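Local structure of SidF, inhibitor of growth family, member 3 (Legionella pneumophila subsp. pneumophila, 4FYE) at residues V714-K718 / F733-F739. The protein probably removes a phosphate from phosphoinositides, acting as a membrane-associated phosphatidylinositol phosphate phosphatase of the bacterium Legionella. The protein carries 1 engineered substitution. Sequence-based numbering, arbitrary orientation.
Sequences VSGGK and FGKVANF
Lys718 lies across the helical turn Gly734-Asn738, and its side chain passes from Ala737 and Gly734 near the backbone to Asn738 at its tip. CB sits near the methyl of Ala737; CG, 3.8 Å from Ala737 CB, also passes the carbonyl oxygen of Gly734. A bend at chi2 (-129°) then carries CD and CE to Asn738, whose side chain it crosses at about a right angle, with CE nearest OD1. NZ stays 3.6 Å from Asn738 OD1, so the amide is met by the methylene rather than by the ammonium; OD1 has a weak hydrogen bond from Lys741.

Upstream of Lys718 the backbones meet through CA-H...O contacts. Gly716 CA points at Phe733 O over 3.4 Å with an angle at H of 161°, much straighter than the 129° at which Gly734 CA approaches Gly717 O. Having no side chain, Gly716 lets its CA lie against the Ala737 methyl, with Gly716 CA 3.8 Å from Ala737 CB.

Ser715 CB lies 3.3 Å from Phe733 CE1, oblique to the ring, while its OG turns to Glu74, Arg38 and Thr709. At the far end Val714 CG2 packs 3.9 Å from Phe739 CB and reaches the edge of that ring.

Altogether 455 Å² is buried as the loop after helix 701-712 folds back along helix 733-741. Helix 701-712 flanks Ser715, Phe733 and Ala737, helix 71-92 adjoins Val714 and Val736, and helix 136-163 receives the Phe739 ring.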
ATOM      1  N   VAL A 714      18.091  -0.366   5.911  1.00 41.59           N
ATOM      2  CA  VAL A 714      18.909   0.311   4.886  1.00 38.73           C
ATOM      3  C   VAL A 714      17.978   0.978   3.839  1.00 41.17           C
ATOM      4  O   VAL A 714      16.792   0.640   3.704  1.00 39.06           O
ATOM      5  CB  VAL A 714      19.794  -0.823   4.371  1.00 45.08           C
ATOM      6  CG1 VAL A 714      19.435  -1.386   2.996  1.00 43.83           C
ATOM      7  CG2 VAL A 714      21.224  -0.720   4.798  1.00 37.03           C
ATOM      8  N   SER A 715      18.439   1.960   3.087  1.00 45.55           N
ATOM      9  CA  SER A 715      17.493   2.521   2.089  1.00 39.99           C
ATOM     10  C   SER A 715      17.239   1.576   0.905  1.00 39.78           C
ATOM     11  O   SER A 715      17.869   0.502   0.751  1.00 39.34           O
ATOM     12  CB  SER A 715      17.910   3.890   1.591  1.00 37.53           C
ATOM     13  OG  SER A 715      18.042   4.807   2.668  1.00 41.72           O
ATOM     14  N   GLY A 716      16.283   1.964   0.075  1.00 39.70           N
ATOM     15  CA  GLY A 716      16.019   1.196  -1.094  1.00 38.60           C
ATOM     16  C   GLY A 716      14.662   1.547  -1.690  1.00 52.61           C
ATOM     17  O   GLY A 716      14.185   2.669  -1.595  1.00 39.16           O
ATOM     18  N   GLY A 717      14.003   0.449  -2.052  1.00 56.69           N
ATOM     19  CA  GLY A 717      13.292   0.287  -3.231  1.00 52.97           C
ATOM     20  C   GLY A 717      14.313  -0.308  -4.187  1.00 44.89           C
ATOM     21  O   GLY A 717      15.271   0.365  -4.535  1.00 47.35           O
ATOM     22  N   LYS A 718      14.065  -1.512  -4.665  1.00 43.69           N
ATOM     23  CA  LYS A 718      14.933  -2.185  -5.630  1.00 49.12           C
ATOM     24  C   LYS A 718      14.273  -2.492  -6.976  1.00 51.64           C
ATOM     25  O   LYS A 718      14.778  -3.335  -7.706  1.00 62.53           O
ATOM     26  CB  LYS A 718      15.325  -3.562  -5.063  1.00 54.27           C
ATOM     27  CG  LYS A 718      16.778  -3.863  -5.244  1.00 61.89           C
ATOM     28  CD  LYS A 718      16.996  -5.221  -5.886  1.00 80.82           C
ATOM     29  CE  LYS A 718      18.371  -5.300  -6.552  1.00 80.93           C
ATOM     30  NZ  LYS A 718      18.558  -6.578  -7.307  1.00 80.95           N
ATOM     31  N   PHE A 733      18.997   3.930  -5.545  1.00 32.85           N
ATOM     32  CA  PHE A 733      18.562   3.381  -4.272  1.00 33.22           C
ATOM     33  C   PHE A 733      18.449   1.858  -4.297  1.00 37.26           C
ATOM     34  O   PHE A 733      18.606   1.234  -3.239  1.00 38.54           O
ATOM     35  CB  PHE A 733      17.302   4.086  -3.683  1.00 34.23           C
ATOM     36  CG  PHE A 733      17.650   5.226  -2.731  1.00 35.81           C
ATOM     37  CD1 PHE A 733      18.476   5.004  -1.647  1.00 35.49           C
ATOM     38  CD2 PHE A 733      17.148   6.506  -2.926  1.00 40.46           C
ATOM     39  CE1 PHE A 733      18.806   6.021  -0.753  1.00 43.88           C
ATOM     40  CE2 PHE A 733      17.462   7.538  -2.032  1.00 42.68           C
ATOM     41  CZ  PHE A 733      18.302   7.297  -0.945  1.00 40.65           C
ATOM     42  N   GLY A 734      18.238   1.253  -5.483  1.00 32.43           N
ATOM     43  CA  GLY A 734      18.212  -0.219  -5.589  1.00 37.48           C
ATOM     44  C   GLY A 734      19.497  -0.909  -5.172  1.00 41.21           C
ATOM     45  O   GLY A 734      19.468  -1.935  -4.487  1.00 54.01           O
ATOM     46  N   LYS A 735      20.628  -0.321  -5.524  1.00 44.69           N
ATOM     47  CA  LYS A 735      21.959  -0.851  -5.171  1.00 48.32           C
ATOM     48  C   LYS A 735      22.230  -0.757  -3.688  1.00 47.71           C
ATOM     49  O   LYS A 735      22.900  -1.590  -3.146  1.00 58.22           O
ATOM     50  CB  LYS A 735      23.092  -0.089  -5.904  1.00 55.52           C
ATOM     51  CG  LYS A 735      22.903   0.165  -7.380  1.00 56.17           C
ATOM     52  CD  LYS A 735      22.980  -1.129  -8.181  1.00 68.52           C
ATOM     53  CE  LYS A 735      22.289  -0.932  -9.544  1.00 76.46           C
ATOM     54  NZ  LYS A 735      21.965  -2.234 -10.223  1.00 74.39           N
ATOM     55  N   VAL A 736      21.710   0.252  -3.020  1.00 45.56           N
ATOM     56  CA  VAL A 736      21.831   0.260  -1.594  1.00 44.41           C
ATOM     57  C   VAL A 736      20.938  -0.825  -1.000  1.00 42.62           C
ATOM     58  O   VAL A 736      21.338  -1.523  -0.054  1.00 42.51           O
ATOM     59  CB  VAL A 736      21.398   1.616  -1.045  1.00 45.30           C
ATOM     60  CG1 VAL A 736      21.287   1.523   0.456  1.00 48.81           C
ATOM     61  CG2 VAL A 736      22.453   2.631  -1.380  1.00 45.59           C
ATOM     62  N   ALA A 737      19.719  -0.944  -1.518  1.00 35.38           N
ATOM     63  CA  ALA A 737      18.811  -2.022  -1.072  1.00 42.94           C
ATOM     64  C   ALA A 737      19.514  -3.374  -1.032  1.00 44.01           C
ATOM     65  O   ALA A 737      19.302  -4.140  -0.090  1.00 50.97           O
ATOM     66  CB  ALA A 737      17.553  -2.143  -1.941  1.00 39.33           C
ATOM     67  N   ASN A 738      20.347  -3.679  -2.018  1.00 43.94           N
ATOM     68  CA  ASN A 738      21.160  -4.915  -1.896  1.00 48.62           C
ATOM     69  C   ASN A 738      21.734  -5.182  -0.535  1.00 50.66           C
ATOM     70  O   ASN A 738      21.752  -6.319  -0.133  1.00 57.07           O
ATOM     71  CB  ASN A 738      22.225  -4.956  -2.966  1.00 47.93           C
ATOM     72  CG  ASN A 738      21.603  -5.126  -4.343  1.00 56.83           C
ATOM     73  OD1 ASN A 738      20.519  -5.733  -4.457  1.00 63.29           O
ATOM     74  ND2 ASN A 738      22.232  -4.571  -5.379  1.00 54.95           N
ATOM     75  N   PHE A 739      22.196  -4.162   0.170  1.00 51.75           N
ATOM     76  CA  PHE A 739      22.819  -4.370   1.467  1.00 52.48           C
ATOM     77  C   PHE A 739      22.008  -5.308   2.345  1.00 56.26           C
ATOM     78  O   PHE A 739      22.562  -6.119   3.070  1.00 66.86           O
ATOM     79  CB  PHE A 739      23.026  -3.045   2.191  1.00 52.08           C
ATOM     80  CG  PHE A 739      24.157  -2.227   1.653  1.00 52.06           C
ATOM     81  CD1 PHE A 739      24.868  -2.646   0.553  1.00 50.77           C
ATOM     82  CD2 PHE A 739      24.500  -1.034   2.248  1.00 51.82           C
ATOM     83  CE1 PHE A 739      25.903  -1.890   0.054  1.00 55.94           C
ATOM     84  CE2 PHE A 739      25.535  -0.273   1.756  1.00 52.12           C
ATOM     85  CZ  PHE A 739      26.239  -0.704   0.657  1.00 52.33           C
TER